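Local coordinates for protein DNA polymerase (Bacillus phage phi29, PDB 2PYJ) that replicates the phage genome by protein-primed, strand-displacing DNA synthesis with high processivity and fidelity, and carries a 3'-5' exonuclease for proofreading, at residues I242-V247 with T463-P468; I40-D45 with G155-P160. The protein carries 2 engineered substitutions. All blocks are in the same frame, centred on the assembly; numbering follows the deposited sequence.

Interaction 1: I242-V247 with T463-P468; sequences IGEGMV and TGTEIP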
loop_
_atom_site.group_PDB
_atom_site.type_symbol
_atom_site.label_atom_id
_atom_site.label_comp_id
_atom_site.label_asym_id
_atom_site.label_seq_id
_atom_site.Cartn_x
_atom_site.Cartn_y
_atom_site.Cartn_z
ATOM N N ILE G 242 16.116 -5.161 -25.453
ATOM C CA ILE G 242 17.005 -4.044 -25.196
ATOM C C ILE G 242 18.351 -4.570 -24.698
ATOM O O ILE G 242 18.417 -5.614 -24.052
ATOM C CB ILE G 242 16.365 -3.073 -24.166
ATOM C CG1 ILE G 242 15.131 -2.410 -24.792
ATOM C CG2 ILE G 242 17.375 -2.025 -23.688
ATOM C CD1 ILE G 242 14.232 -1.727 -23.813
ATOM N N GLY G 243 19.421 -3.849 -25.031
ATOM C CA GLY G 243 20.765 -4.189 -24.568
ATOM C C GLY G 243 21.044 -3.546 -23.223
ATOM O O GLY G 243 20.181 -3.531 -22.336
ATOM N N GLU G 244 22.249 -3.000 -23.071
ATOM C CA GLU G 244 22.651 -2.375 -21.808
ATOM C C GLU G 244 21.786 -1.160 -21.443
ATOM O O GLU G 244 21.287 -0.446 -22.315
ATOM C CB GLU G 244 24.124 -1.984 -21.839
ATOM C CG GLU G 244 25.058 -3.178 -21.887
ATOM C CD GLU G 244 26.508 -2.797 -21.715
ATOM O OE1 GLU G 244 26.880 -1.643 -22.043
ATOM O OE2 GLU G 244 27.280 -3.654 -21.251
ATOM N N GLY G 245 21.612 -0.949 -20.145
ATOM C CA GLY G 245 20.833 0.169 -19.647
ATOM C C GLY G 245 20.916 0.310 -18.139
ATOM O O GLY G 245 21.624 -0.442 -17.478
ATOM N N MET G 246 20.199 1.288 -17.597
ATOM C CA MET G 246 20.236 1.550 -16.156
ATOM C C MET G 246 18.928 2.111 -15.635
ATOM O O MET G 246 18.099 2.615 -16.392
ATOM C CB MET G 246 21.403 2.495 -15.782
ATOM C CG MET G 246 21.859 3.402 -16.907
ATOM S SD MET G 246 23.005 4.714 -16.430
ATOM C CE MET G 246 24.136 3.857 -15.344
ATOM N N VAL G 247 18.759 2.006 -14.324
ATOM C CA VAL G 247 17.593 2.499 -13.647
ATOM C C VAL G 247 18.036 3.403 -12.509
ATOM O O VAL G 247 18.944 3.060 -11.743
ATOM C CB VAL G 247 16.719 1.355 -13.068
ATOM C CG1 VAL G 247 15.411 1.913 -12.507
ATOM C CG2 VAL G 247 16.447 0.269 -14.136
ATOM N N THR G 463 18.354 3.575 -21.741
ATOM C CA THR G 463 19.347 2.855 -22.551
ATOM C C THR G 463 20.734 3.418 -22.242
ATOM O O THR G 463 20.855 4.564 -21.840
ATOM C CB THR G 463 19.088 3.002 -24.083
ATOM O OG1 THR G 463 19.056 4.392 -24.448
ATOM C CG2 THR G 463 17.779 2.329 -24.482
ATOM N N GLY G 464 21.773 2.609 -22.434
ATOM C CA GLY G 464 23.151 3.046 -22.168
ATOM C C GLY G 464 23.483 3.059 -20.683
ATOM O O GLY G 464 22.590 2.999 -19.840
ATOM N N THR G 465 24.773 3.153 -20.371
ATOM C CA THR G 465 25.269 2.987 -18.997
ATOM C C THR G 465 25.932 4.244 -18.394
ATOM O O THR G 465 26.472 4.192 -17.283
ATOM C CB THR G 465 26.278 1.816 -18.924
ATOM O OG1 THR G 465 27.401 2.093 -19.775
ATOM C CG2 THR G 465 25.617 0.504 -19.358
ATOM N N GLU G 466 25.894 5.362 -19.112
ATOM C CA GLU G 466 26.450 6.619 -18.590
ATOM C C GLU G 466 25.370 7.448 -17.908
ATOM O O GLU G 466 24.237 7.493 -18.363
ATOM C CB GLU G 466 27.144 7.432 -19.689
ATOM C CG GLU G 466 26.373 7.527 -20.995
ATOM C CD GLU G 466 26.788 8.709 -21.845
ATOM O OE1 GLU G 466 27.306 8.484 -22.964
ATOM O OE2 GLU G 466 26.596 9.865 -21.393
ATOM N N ILE G 467 25.733 8.092 -16.805
ATOM C CA ILE G 467 24.801 8.920 -16.044
ATOM C C ILE G 467 24.451 10.176 -16.854
ATOM O O ILE G 467 25.351 10.873 -17.327
ATOM C CB ILE G 467 25.405 9.339 -14.670
ATOM C CG1 ILE G 467 25.733 8.107 -13.818
ATOM C CG2 ILE G 467 24.457 10.265 -13.912
ATOM C CD1 ILE G 467 26.598 8.413 -12.597
ATOM N N PRO G 468 23.141 10.455 -17.036
ATOM C CA PRO G 468 22.774 11.699 -17.725
ATOM C C PRO G 468 23.126 12.948 -16.899
ATOM O O PRO G 468 23.164 12.883 -15.666
ATOM C CB PRO G 468 21.257 11.570 -17.911
ATOM C CG PRO G 468 20.811 10.586 -16.888
ATOM C CD PRO G 468 21.959 9.659 -16.645
#
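Met246 lies over one face of the peptide that joins Thr465 to Glu466. Its SD sits almost straight above Thr465 C, at 3.6 Å. Its CE covers the oxygen end of the same face, 3.1 Å from Thr465 O. The carboxylate of Glu244 is met in a similar way. The methyl CG2 of Thr465 stands above its plane, 3.7 Å from OE1 of Glu244. Nearer the backbone, Met246 CG is modelled 3.0 Å from Gly464 O. With chi1 unstaggered at 25°, the exact placing of CG is doubtful. Gly464 O also receives a CA-H...O contact from Gly245 CA at 3.3 Å. One conventional hydrogen bond links the segments, from Gly464 N to Glu244 O (3.1 Å, 148° at the hydrogen). The N-H comes from above the carbonyl plane, 44° out of it. Gly245 and Thr463 form an antiparallel non-hydrogen-bonded pair. Strand 459-463 ends at this pair, and the chain turns away into a loop, in the palm of this family B polymerase. Arg451 donates hydrogen bonds to the carbonyl oxygens of Thr463 and Glu466. Strand 241-250 lies between 459-463 and 483-489, and Met246 also touches His485 on the latter.

Interaction 2: I40-D45 with G155-P160; sequences IGNSLD and GYKITP. With EDO (1,2-ethanediol), chain B.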
loop_
_atom_site.group_PDB
_atom_site.type_symbol
_atom_site.label_atom_id
_atom_site.label_comp_id
_atom_site.label_asym_id
_atom_site.label_seq_id
_atom_site.Cartn_x
_atom_site.Cartn_y
_atom_site.Cartn_z
ATOM N N ILE G 40 -0.995 -23.266 24.187
ATOM C CA ILE G 40 -1.099 -23.839 22.863
ATOM C C ILE G 40 -2.016 -25.071 22.977
ATOM O O ILE G 40 -1.912 -25.831 23.926
ATOM C CB ILE G 40 0.317 -24.221 22.313
ATOM C CG1 ILE G 40 1.142 -22.948 22.049
ATOM C CG2 ILE G 40 0.206 -25.097 21.040
ATOM C CD1 ILE G 40 2.578 -23.203 21.719
ATOM N N GLY G 41 -2.927 -25.238 22.021
ATOM C CA GLY G 41 -3.888 -26.355 22.055
ATOM C C GLY G 41 -4.379 -26.715 20.669
ATOM O O GLY G 41 -4.033 -26.048 19.695
ATOM N N ASN G 42 -5.199 -27.764 20.581
ATOM C CA ASN G 42 -5.603 -28.325 19.282
ATOM C C ASN G 42 -7.095 -28.176 18.964
ATOM O O ASN G 42 -7.627 -28.863 18.086
ATOM C CB ASN G 42 -5.163 -29.795 19.183
ATOM C CG ASN G 42 -5.867 -30.698 20.195
ATOM O OD1 ASN G 42 -6.601 -30.228 21.063
ATOM N ND2 ASN G 42 -5.637 -32.002 20.080
ATOM N N SER G 43 -7.755 -27.254 19.663
ATOM C CA SER G 43 -9.199 -27.081 19.556
ATOM C C SER G 43 -9.583 -25.614 19.423
ATOM O O SER G 43 -9.305 -24.813 20.317
ATOM C CB SER G 43 -9.895 -27.679 20.786
ATOM O OG SER G 43 -11.291 -27.396 20.770
ATOM N N LEU G 44 -10.235 -25.271 18.308
ATOM C CA LEU G 44 -10.786 -23.937 18.124
ATOM C C LEU G 44 -11.856 -23.620 19.178
ATOM O O LEU G 44 -11.955 -22.485 19.635
ATOM C CB LEU G 44 -11.366 -23.760 16.720
ATOM C CG LEU G 44 -11.986 -22.398 16.398
ATOM C CD1 LEU G 44 -10.992 -21.243 16.658
ATOM C CD2 LEU G 44 -12.476 -22.364 14.953
ATOM N N ASP G 45 -12.648 -24.628 19.551
ATOM C CA ASP G 45 -13.663 -24.478 20.598
ATOM C C ASP G 45 -13.039 -23.994 21.898
ATOM O O ASP G 45 -13.547 -23.085 22.544
ATOM C CB ASP G 45 -14.387 -25.814 20.842
ATOM C CG ASP G 45 -15.456 -26.110 19.799
ATOM O OD1 ASP G 45 -15.668 -25.303 18.868
ATOM O OD2 ASP G 45 -16.102 -27.166 19.917
ATOM N N GLY G 155 -8.710 -33.770 16.461
ATOM C CA GLY G 155 -8.096 -34.304 17.675
ATOM C C GLY G 155 -6.614 -34.639 17.535
ATOM O O GLY G 155 -5.987 -35.068 18.499
ATOM N N TYR G 156 -6.047 -34.434 16.342
ATOM C CA TYR G 156 -4.613 -34.671 16.119
ATOM C C TYR G 156 -3.796 -34.002 17.226
ATOM O O TYR G 156 -4.015 -32.822 17.546
ATOM C CB TYR G 156 -4.175 -34.110 14.758
ATOM C CG TYR G 156 -2.673 -33.935 14.620
ATOM C CD1 TYR G 156 -1.860 -35.010 14.254
ATOM C CD2 TYR G 156 -2.067 -32.697 14.871
ATOM C CE1 TYR G 156 -0.478 -34.866 14.129
ATOM C CE2 TYR G 156 -0.680 -32.537 14.752
ATOM C CZ TYR G 156 0.107 -33.622 14.374
ATOM O OH TYR G 156 1.473 -33.487 14.249
ATOM N N LYS G 157 -2.853 -34.744 17.792
ATOM C CA LYS G 157 -2.033 -34.229 18.881
ATOM C C LYS G 157 -0.775 -33.500 18.371
ATOM O O LYS G 157 -0.012 -34.024 17.553
ATOM C CB LYS G 157 -1.679 -35.350 19.871
ATOM C CG LYS G 157 -2.917 -36.047 20.513
ATOM C CD LYS G 157 -3.866 -35.049 21.210
ATOM C CE LYS G 157 -5.159 -35.713 21.688
ATOM N NZ LYS G 157 -6.258 -34.697 21.900
ATOM N N ILE G 158 -0.591 -32.280 18.864
ATOM C CA ILE G 158 0.520 -31.428 18.476
ATOM C C ILE G 158 1.848 -32.001 18.975
ATOM O O ILE G 158 2.004 -32.277 20.167
ATOM C CB ILE G 158 0.301 -29.970 19.015
ATOM C CG1 ILE G 158 -0.926 -29.339 18.339
ATOM C CG2 ILE G 158 1.542 -29.098 18.808
ATOM C CD1 ILE G 158 -1.542 -28.199 19.122
ATOM N N THR G 159 2.797 -32.186 18.056
ATOM C CA THR G 159 4.128 -32.675 18.412
ATOM C C THR G 159 4.888 -31.617 19.234
ATOM O O THR G 159 4.521 -30.447 19.219
ATOM C CB THR G 159 4.961 -33.043 17.156
ATOM O OG1 THR G 159 5.151 -31.883 16.334
ATOM C CG2 THR G 159 4.272 -34.142 16.349
ATOM N N PRO G 160 5.930 -32.038 19.982
ATOM C CA PRO G 160 6.793 -31.054 20.655
ATOM C C PRO G 160 7.401 -30.010 19.692
ATOM O O PRO G 160 7.525 -28.849 20.049
ATOM C CB PRO G 160 7.888 -31.919 21.276
ATOM C CG PRO G 160 7.242 -33.257 21.463
ATOM C CD PRO G 160 6.339 -33.421 20.285
HETATM C C1 EDO B . -3.932 -29.009 24.665
HETATM O O1 EDO B . -3.617 -30.109 25.530
HETATM C C2 EDO B . -4.705 -29.533 23.462
HETATM O O2 EDO B . -5.823 -28.685 23.156
HETATM O O HOH W 1 -7.723 -31.069 16.002
#
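Asn42 and Gly155 make the closest backbone approach, with CA atoms 6.7 Å apart, and the touching parts run roughly opposite ways, 145° apart. One water bridges the two backbones, donating to Asn42 O and accepting from Gly155 N. The main direct link is the side-chain amide of Asn42. Its ND2 donates to Tyr156 O at 3.1 Å, with a nearly straight N-H...O angle of 168°. The acceptor lies close to the amide plane of Asn42, but the donor stands well above the carbonyl plane of Tyr156. CG of Asn42 is placed between its own backbone N and carbonyl carbon (chi1 65°). With chi2 near zero, OD1 turns back toward the backbone N. A 1,2-ethanediol, probably from the crystallisation liquor, uses that pairing: its O2 accepts from Asn42 N at 2.8 Å and donates to Asn42 OD1 at 2.7 Å. Lys157 NZ lies 3.3 Å from Asn42 ND2, but both are donors and no bond forms. The rest of the contact is made by Ile158 CD1. It meets Gly41 O at 3.3 Å and packs on Ile40 CG2 at 4.0 Å, the two isoleucines crossing at about a right angle. Both also touch Tyr163 of helix 160-182, while Ile158 touches Trp25 and Ala26 of strand 24-31. Within the N-terminal 3'-5' exonuclease region, the contact thus joins the end of edge strand 34-41 to the loop before helix 160-182. Ser43 and Thr159 are the N-caps of helices 44-54 and 160-182.

The two contacts belong to different functional regions, with centres about 57 Å apart and no touch between them. Interaction 1 lies in the polymerization region, with Met246 about 11 Å from the catalytic metal ligand Asp249 (side chain to side chain). Interaction 2 lies in the exonuclease region, where the side chain of Ile158 is about 7 Å from that of Glu14, a residue essential for exonucleolysis. Both are partly buried; interaction 1 lies where strand 459-463 ends beside 241-250, interaction 2 where strand 34-41 ends. Interaction 1 continues a sheet pairing, through backbone atoms and a methionine laid on a peptide. Interaction 2 works through an asparagine amide, a bridging water and an isoleucine pair. They hold no element in common.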